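Local structure of 2-oxoglutarate dehydrogenase E3 component (Thermus thermophilus, 2YQU) at residues Leu80-Lys84 against Ala160-Pro164; Glu383-Leu389 against Gly399-Gly404; Ala424-Arg429 against Ala445-Trp449. The protein probably catalyses the NAD(+)-dependent reoxidation of dihydrolipoyl groups on 2-oxo acid dehydrogenase complexes, using one FAD per subunit. The contacts are given in a common frame with arbitrary orientation. Numbering follows the deposited sequence.

How the interactions relate
Interactions 2 and 3 form one block in the dimerisation region, whereas interaction 1 lies apart in the nucleotide-binding region. The centres of interactions 2 and 3 are 14 Å apart, and they touch: V388 of the hairpin puts its O 3.6 Å from A448 CB and its CG2 3.7 Å from A445 N, so helix 438-449 packs on the sheet. Interaction 1 is about 20 Å from interaction 2 and about 31 Å from interaction 3, nearest atoms in each case. It lies near the cofactor, the L161 side chain being about 5 Å from a bound FAD. Interactions 1 and 3 both meet the second subunit, on opposite sides of the chain's centre.

Interaction 1: Leu80-Lys84 against Ala160-Pro164; sequences LMAHK and ALSFP
In the nucleotide-binding part of this two-subunit flavoprotein, one turn of helix 77-102 is tied to the loop entering strand 169-173 of a Rossmann-type sheet. L80-K84 is regular helix (K84 N to L80 O, 3.2 Å), and M81 and K84, three residues apart, direct their CA-CB bonds at the loop; M81 and S162 are nearest in register, CA-CA 7.1 Å. A160 turns from the helix, and its O is hydrogen-bonded to W186 NE1. L161 (-78/-9) leaves its carbonyl open to the helix, and K84, with chi1 and chi2 both t and chi3 p, donates NZ to L161 O at 2.7 Å, so the ammonium of the buried K84 finds a main-chain acceptor. S162 swings to -143/30, turning the chain; its OG is 2.7 Å from K84 NZ, but the angle is too poor for a hydrogen bond. F163 sends its ring away, to W186. M81 (m, m, t) sits beside the lysine: its CE lies 3.9 Å from F163 O, 3.8 Å from S162 CA and 3.2 Å from L161 O.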
loop_
_atom_site.group_PDB
_atom_site.type_symbol
_atom_site.label_atom_id
_atom_site.label_comp_id
_atom_site.label_asym_id
_atom_site.label_seq_id
_atom_site.Cartn_x
_atom_site.Cartn_y
_atom_site.Cartn_z
ATOM N N LEU A 80 -19.231 8.403 -15.286
ATOM C CA LEU A 80 -18.854 8.082 -13.909
ATOM C C LEU A 80 -19.727 6.948 -13.376
ATOM O O LEU A 80 -19.225 5.985 -12.798
ATOM C CB LEU A 80 -18.995 9.317 -13.005
ATOM C CG LEU A 80 -18.394 9.207 -11.593
ATOM C CD1 LEU A 80 -16.909 9.456 -11.648
ATOM C CD2 LEU A 80 -19.055 10.174 -10.622
ATOM N N MET A 81 -21.029 7.049 -13.615
ATOM C CA MET A 81 -21.986 6.053 -13.137
ATOM C C MET A 81 -21.871 4.764 -13.950
ATOM O O MET A 81 -22.077 3.675 -13.417
ATOM C CB MET A 81 -23.410 6.609 -13.193
ATOM C CG MET A 81 -23.658 7.721 -12.192
ATOM S SD MET A 81 -23.594 7.123 -10.503
ATOM C CE MET A 81 -23.766 8.625 -9.613
ATOM N N ALA A 82 -21.517 4.887 -15.227
ATOM C CA ALA A 82 -21.333 3.725 -16.088
ATOM C C ALA A 82 -20.146 2.891 -15.602
ATOM O O ALA A 82 -20.212 1.674 -15.592
ATOM C CB ALA A 82 -21.136 4.148 -17.533
ATOM N N HIS A 83 -19.073 3.556 -15.188
ATOM C CA HIS A 83 -17.910 2.861 -14.642
ATOM C C HIS A 83 -18.317 2.103 -13.373
ATOM O O HIS A 83 -17.979 0.935 -13.206
ATOM C CB HIS A 83 -16.773 3.842 -14.329
ATOM C CG HIS A 83 -15.651 3.220 -13.561
ATOM N ND1 HIS A 83 -14.797 2.292 -14.118
ATOM C CD2 HIS A 83 -15.266 3.365 -12.271
ATOM C CE1 HIS A 83 -13.926 1.900 -13.203
ATOM N NE2 HIS A 83 -14.193 2.530 -12.073
ATOM N N LYS A 84 -19.055 2.780 -12.498
ATOM C CA LYS A 84 -19.522 2.196 -11.246
ATOM C C LYS A 84 -20.301 0.922 -11.539
ATOM O O LYS A 84 -20.032 -0.128 -10.958
ATOM C CB LYS A 84 -20.417 3.191 -10.505
ATOM C CG LYS A 84 -20.980 2.690 -9.167
ATOM C CD LYS A 84 -22.120 3.575 -8.657
ATOM C CE LYS A 84 -23.360 3.481 -9.555
ATOM N NZ LYS A 84 -24.579 4.027 -8.910
ATOM N N ALA A 160 -27.874 7.429 -2.767
ATOM C CA ALA A 160 -26.758 8.369 -2.775
ATOM C C ALA A 160 -25.608 7.916 -3.677
ATOM O O ALA A 160 -24.741 8.713 -4.011
ATOM C CB ALA A 160 -26.259 8.614 -1.372
ATOM N N LEU A 161 -25.593 6.648 -4.063
ATOM C CA LEU A 161 -24.633 6.144 -5.046
ATOM C C LEU A 161 -25.009 6.496 -6.489
ATOM O O LEU A 161 -24.202 6.289 -7.404
ATOM C CB LEU A 161 -24.515 4.627 -4.936
ATOM C CG LEU A 161 -23.941 4.088 -3.628
ATOM C CD1 LEU A 161 -24.317 2.620 -3.462
ATOM C CD2 LEU A 161 -22.436 4.278 -3.610
ATOM N N SER A 162 -26.217 7.033 -6.683
ATOM C CA SER A 162 -26.824 7.153 -8.006
ATOM C C SER A 162 -27.634 8.438 -8.193
ATOM O O SER A 162 -28.605 8.438 -8.950
ATOM C CB SER A 162 -27.762 5.964 -8.259
ATOM O OG SER A 162 -27.089 4.729 -8.101
ATOM N N PHE A 163 -27.265 9.521 -7.519
ATOM C CA PHE A 163 -27.966 10.791 -7.741
ATOM C C PHE A 163 -27.927 11.108 -9.245
ATOM O O PHE A 163 -26.875 10.979 -9.878
ATOM C CB PHE A 163 -27.340 11.948 -6.955
ATOM C CG PHE A 163 -27.580 11.904 -5.459
ATOM C CD1 PHE A 163 -26.564 12.265 -4.582
ATOM C CD2 PHE A 163 -28.813 11.551 -4.926
ATOM C CE1 PHE A 163 -26.757 12.246 -3.206
ATOM C CE2 PHE A 163 -29.014 11.529 -3.553
ATOM C CZ PHE A 163 -27.985 11.887 -2.689
ATOM N N PRO A 164 -29.066 11.505 -9.815
ATOM C CA PRO A 164 -29.151 11.835 -11.251
ATOM C C PRO A 164 -28.452 13.150 -11.663
ATOM O O PRO A 164 -28.266 13.398 -12.858
ATOM C CB PRO A 164 -30.665 11.903 -11.505
ATOM C CG PRO A 164 -31.276 12.225 -10.171
ATOM C CD PRO A 164 -30.368 11.643 -9.134
#

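Interaction 2: Glu383-Leu389 against Gly399-Gly404; sequences EGFIKVL and GVHGIG
This is an antiparallel beta hairpin, strands 385-391 and 397-404 of the five-stranded sheet in the dimerisation domain; over 385-389 and 399-404 the axes pass 4.6 Å apart at 172°. E383 leads in outside the pairing. G384 (124/172) brings CA to 2.9 Å from I403 O, leaving no room for a CB. F385 makes the first beta bridge, a hydrogen-bonded pair with I403: F385 N to I403 O 2.9 Å, I403 N to F385 O 3.0 Å. Its ring, chi1 p, sets CE2 3.7 Å from I403 CG2. I386 faces G402 in a non-hydrogen-bonded pair, CA-CA 4.2 Å; a CB on G402 would clash with F385 O. I386 CG2 meets V400 CG1 at 3.8 Å. K387 pairs with H401 (K387 N to H401 O 2.8 Å, H401 N to K387 O 2.9 Å); its NZ makes salt bridges to D207, E209 and E353, while H401 NE2 donates to Y351 O. V388 and V400 form a non-hydrogen-bonded pair (CA-CA 4.6 Å) on the face of I386, which helices 407-419 and 438-449 cover. F385, H401 and I403 instead meet helix 208-221, so the sheet is packed on both faces. L389 closes the register with G399: L389 N to G399 O is 2.8 Å, the return bond from G399 N to L389 O a weak 3.3 Å, and L389 CD1 rests 4.0 Å from H401 NE2.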
loop_
_atom_site.group_PDB
_atom_site.type_symbol
_atom_site.label_atom_id
_atom_site.label_comp_id
_atom_site.label_asym_id
_atom_site.label_seq_id
_atom_site.Cartn_x
_atom_site.Cartn_y
_atom_site.Cartn_z
ATOM N N GLU A 383 0.406 15.898 5.256
ATOM C CA GLU A 383 -0.471 15.726 6.410
ATOM C C GLU A 383 -0.741 14.255 6.697
ATOM O O GLU A 383 -0.902 13.456 5.779
ATOM C CB GLU A 383 -1.817 16.424 6.178
ATOM C CG GLU A 383 -1.776 17.945 6.131
ATOM C CD GLU A 383 -1.184 18.579 7.381
ATOM O OE1 GLU A 383 -1.692 18.326 8.504
ATOM O OE2 GLU A 383 -0.207 19.343 7.233
ATOM N N GLY A 384 -0.826 13.926 7.979
ATOM C CA GLY A 384 -1.146 12.586 8.422
ATOM C C GLY A 384 -0.107 12.015 9.351
ATOM O O GLY A 384 0.950 12.605 9.569
ATOM N N PHE A 385 -0.424 10.855 9.912
ATOM C CA PHE A 385 0.507 10.129 10.766
ATOM C C PHE A 385 0.091 8.673 10.872
ATOM O O PHE A 385 -1.027 8.307 10.522
ATOM C CB PHE A 385 0.540 10.745 12.173
ATOM C CG PHE A 385 -0.771 10.619 12.923
ATOM C CD1 PHE A 385 -1.045 9.486 13.690
ATOM C CD2 PHE A 385 -1.715 11.636 12.871
ATOM C CE1 PHE A 385 -2.252 9.368 14.380
ATOM C CE2 PHE A 385 -2.924 11.527 13.562
ATOM C CZ PHE A 385 -3.188 10.392 14.317
ATOM N N ILE A 386 1.013 7.843 11.337
ATOM C CA ILE A 386 0.674 6.503 11.811
ATOM C C ILE A 386 1.178 6.361 13.242
ATOM O O ILE A 386 2.256 6.838 13.582
ATOM C CB ILE A 386 1.266 5.397 10.898
ATOM C CG1 ILE A 386 0.622 5.454 9.509
ATOM C CG2 ILE A 386 1.042 4.004 11.521
ATOM C CD1 ILE A 386 1.274 4.548 8.485
ATOM N N LYS A 387 0.372 5.699 14.061
ATOM C CA LYS A 387 0.607 5.520 15.472
ATOM C C LYS A 387 0.558 4.023 15.775
ATOM O O LYS A 387 -0.390 3.337 15.387
ATOM C CB LYS A 387 -0.472 6.291 16.237
ATOM C CG LYS A 387 -0.642 5.943 17.681
ATOM C CD LYS A 387 -1.421 7.022 18.426
ATOM C CE LYS A 387 -2.934 6.808 18.353
ATOM N NZ LYS A 387 -3.689 7.806 19.191
ATOM N N VAL A 388 1.591 3.520 16.439
ATOM C CA VAL A 388 1.640 2.148 16.922
ATOM C C VAL A 388 1.510 2.141 18.447
ATOM O O VAL A 388 2.207 2.870 19.144
ATOM C CB VAL A 388 2.945 1.449 16.492
ATOM C CG1 VAL A 388 3.093 0.068 17.167
ATOM C CG2 VAL A 388 3.011 1.323 14.972
ATOM N N LEU A 389 0.602 1.315 18.952
ATOM C CA LEU A 389 0.427 1.127 20.386
ATOM C C LEU A 389 1.020 -0.228 20.747
ATOM O O LEU A 389 0.638 -1.224 20.168
ATOM C CB LEU A 389 -1.057 1.169 20.738
ATOM C CG LEU A 389 -1.802 2.393 20.198
ATOM C CD1 LEU A 389 -3.250 2.382 20.614
ATOM C CD2 LEU A 389 -1.120 3.672 20.661
ATOM N N GLY A 399 -2.262 -2.242 18.838
ATOM C CA GLY A 399 -3.064 -1.578 17.828
ATOM C C GLY A 399 -2.252 -0.650 16.939
ATOM O O GLY A 399 -1.194 -0.189 17.332
ATOM N N VAL A 400 -2.744 -0.407 15.728
ATOM C CA VAL A 400 -2.122 0.530 14.805
ATOM C C VAL A 400 -3.212 1.396 14.178
ATOM O O VAL A 400 -4.286 0.918 13.820
ATOM C CB VAL A 400 -1.287 -0.191 13.707
ATOM C CG1 VAL A 400 -0.515 0.828 12.856
ATOM C CG2 VAL A 400 -0.332 -1.205 14.337
ATOM N N HIS A 401 -2.945 2.689 14.092
ATOM C CA HIS A 401 -3.951 3.656 13.692
ATOM C C HIS A 401 -3.306 4.756 12.867
ATOM O O HIS A 401 -2.169 5.146 13.113
ATOM C CB HIS A 401 -4.597 4.291 14.921
ATOM C CG HIS A 401 -5.105 3.310 15.933
ATOM N ND1 HIS A 401 -6.326 3.460 16.540
ATOM C CD2 HIS A 401 -4.551 2.204 16.486
ATOM C CE1 HIS A 401 -6.512 2.480 17.406
ATOM N NE2 HIS A 401 -5.456 1.692 17.378
ATOM N N GLY A 402 -4.031 5.280 11.897
ATOM C CA GLY A 402 -3.455 6.317 11.083
ATOM C C GLY A 402 -4.435 7.089 10.259
ATOM O O GLY A 402 -5.602 6.729 10.128
ATOM N N ILE A 403 -3.929 8.185 9.726
ATOM C CA ILE A 403 -4.622 8.976 8.733
ATOM C C ILE A 403 -3.586 9.527 7.763
ATOM O O ILE A 403 -2.541 10.031 8.180
ATOM C CB ILE A 403 -5.448 10.103 9.391
ATOM C CG1 ILE A 403 -6.119 10.965 8.317
ATOM C CG2 ILE A 403 -4.591 10.951 10.343
ATOM C CD1 ILE A 403 -7.130 11.946 8.877
ATOM N N GLY A 404 -3.873 9.407 6.475
ATOM C CA GLY A 404 -2.967 9.872 5.441
ATOM C C GLY A 404 -3.204 9.182 4.120
ATOM O O GLY A 404 -4.003 8.255 4.018
#

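Interaction 3: Ala424-Arg429 against Ala445-Trp449; sequences AEDLGR and ALAAW
Two helices of the dimerisation region, the short helix 424-429 and the C-terminal end of helix 438-449, run roughly antiparallel, inclined by 36° from it: axes 7.6 Å apart, signed crossing angle -144°. The closeness comes from small residues. A424 and A445 have CA atoms 4.9 Å apart, and G428 and L446 only 4.7 Å; a CB on G428 would run into L446 CD2. Both backbones are ordinary helix (W449 N to A445 O, 3.0 Å).

Apolar contacts line this seam. A424 CB reaches W449 CB (4.0 Å) and A448 CB (4.1 Å), and L427 CG lies 3.8 Å from A445 CB. Methyls also touch main-chain carbonyls in van der Waals contact: A424 CB to A445 O (3.4 Å) and L446 CD2 to G428 O (3.6 Å).

The aromatic part belongs to W449, chi1 t, which has the largest area covered by the other segment, 86 Å². Its indole lies against E425, whose CB sits 3.5 Å from the centroid of the five-membered ring, 4° off the normal: a CH-pi contact over the face. E425 OE2 is 3.3 Å from W449 NE1, at too poor an angle for a hydrogen bond.

No salt bridge crosses between the segments: R429 NE pairs with E425 OE1 in its own helix (3.0 Å), and R429 NH2 with E322 of the second subunit; R429 NH1 approaches W449 CH2 at 4.1 Å.

With no hydrogen bond crossing either, close fit and a CH-pi contact hold the pair, the charges of E425 and R429 being spent within helix 424-429 and across the dimer interface.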
loop_
_atom_site.group_PDB
_atom_site.type_symbol
_atom_site.label_atom_id
_atom_site.label_comp_id
_atom_site.label_asym_id
_atom_site.label_seq_id
_atom_site.Cartn_x
_atom_site.Cartn_y
_atom_site.Cartn_z
ATOM N N ALA A 424 6.527 -4.576 18.482
ATOM C CA ALA A 424 6.825 -3.317 17.799
ATOM C C ALA A 424 8.255 -3.348 17.258
ATOM O O ALA A 424 8.510 -2.892 16.146
ATOM C CB ALA A 424 6.641 -2.135 18.749
ATOM N N GLU A 425 9.171 -3.903 18.056
ATOM C CA GLU A 425 10.558 -4.108 17.648
ATOM C C GLU A 425 10.661 -4.917 16.358
ATOM O O GLU A 425 11.401 -4.548 15.466
ATOM C CB GLU A 425 11.375 -4.809 18.745
ATOM C CG GLU A 425 12.868 -4.906 18.424
ATOM C CD GLU A 425 13.646 -5.762 19.411
ATOM O OE1 GLU A 425 14.692 -6.318 19.017
ATOM O OE2 GLU A 425 13.221 -5.904 20.572
ATOM N N ASP A 426 9.924 -6.017 16.252
ATOM C CA ASP A 426 10.030 -6.864 15.066
ATOM C C ASP A 426 9.470 -6.187 13.824
ATOM O O ASP A 426 10.037 -6.333 12.746
ATOM C CB ASP A 426 9.390 -8.229 15.293
ATOM C CG ASP A 426 10.267 -9.142 16.142
ATOM O OD1 ASP A 426 9.711 -10.014 16.820
ATOM O OD2 ASP A 426 11.519 -9.055 16.210
ATOM N N LEU A 427 8.372 -5.448 13.971
ATOM C CA LEU A 427 7.838 -4.672 12.851
ATOM C C LEU A 427 8.847 -3.605 12.432
ATOM O O LEU A 427 9.079 -3.395 11.249
ATOM C CB LEU A 427 6.494 -4.040 13.220
ATOM C CG LEU A 427 5.793 -3.198 12.154
ATOM C CD1 LEU A 427 5.614 -3.980 10.859
ATOM C CD2 LEU A 427 4.462 -2.728 12.689
ATOM N N GLY A 428 9.473 -2.955 13.406
ATOM C CA GLY A 428 10.353 -1.838 13.121
ATOM C C GLY A 428 11.696 -2.250 12.563
ATOM O O GLY A 428 12.351 -1.467 11.866
ATOM N N ARG A 429 12.108 -3.481 12.875
ATOM C CA ARG A 429 13.379 -4.034 12.407
ATOM C C ARG A 429 13.250 -4.672 11.025
ATOM O O ARG A 429 14.238 -4.854 10.336
ATOM C CB ARG A 429 13.885 -5.109 13.370
ATOM C CG ARG A 429 14.595 -4.606 14.591
ATOM C CD ARG A 429 15.104 -5.756 15.466
ATOM N NE ARG A 429 16.031 -5.322 16.503
ATOM C CZ ARG A 429 17.309 -5.016 16.299
ATOM N NH1 ARG A 429 18.060 -4.639 17.334
ATOM N NH2 ARG A 429 17.841 -5.067 15.080
ATOM N N ALA A 445 6.636 2.095 14.495
ATOM C CA ALA A 445 6.829 0.875 15.266
ATOM C C ALA A 445 8.093 0.967 16.104
ATOM O O ALA A 445 8.074 0.600 17.265
ATOM C CB ALA A 445 6.886 -0.329 14.366
ATOM N N LEU A 446 9.183 1.443 15.502
ATOM C CA LEU A 446 10.436 1.671 16.223
ATOM C C LEU A 446 10.254 2.638 17.379
ATOM O O LEU A 446 10.826 2.445 18.444
ATOM C CB LEU A 446 11.513 2.240 15.296
ATOM C CG LEU A 446 12.157 1.274 14.300
ATOM C CD1 LEU A 446 13.088 2.032 13.385
ATOM C CD2 LEU A 446 12.900 0.147 15.009
ATOM N N ALA A 447 9.492 3.702 17.136
ATOM C CA ALA A 447 9.201 4.711 18.151
ATOM C C ALA A 447 8.420 4.138 19.329
ATOM O O ALA A 447 8.596 4.574 20.459
ATOM C CB ALA A 447 8.438 5.892 17.528
ATOM N N ALA A 448 7.543 3.176 19.061
ATOM C CA ALA A 448 6.779 2.519 20.117
ATOM C C ALA A 448 7.697 1.588 20.903
ATOM O O ALA A 448 7.621 1.519 22.127
ATOM C CB ALA A 448 5.595 1.736 19.519
ATOM N N TRP A 449 8.578 0.893 20.189
ATOM C CA TRP A 449 9.512 -0.049 20.799
ATOM C C TRP A 449 10.469 0.690 21.727
ATOM O O TRP A 449 10.552 0.404 22.920
ATOM C CB TRP A 449 10.311 -0.772 19.714
ATOM C CG TRP A 449 11.524 -1.492 20.223
ATOM C CD1 TRP A 449 11.596 -2.283 21.326
ATOM C CD2 TRP A 449 12.838 -1.495 19.642
ATOM N NE1 TRP A 449 12.867 -2.785 21.471
ATOM C CE2 TRP A 449 13.654 -2.314 20.455
ATOM C CE3 TRP A 449 13.411 -0.890 18.519
ATOM C CZ2 TRP A 449 15.010 -2.548 20.178
ATOM C CZ3 TRP A 449 14.771 -1.119 18.244
ATOM C CH2 TRP A 449 15.546 -1.942 19.074
#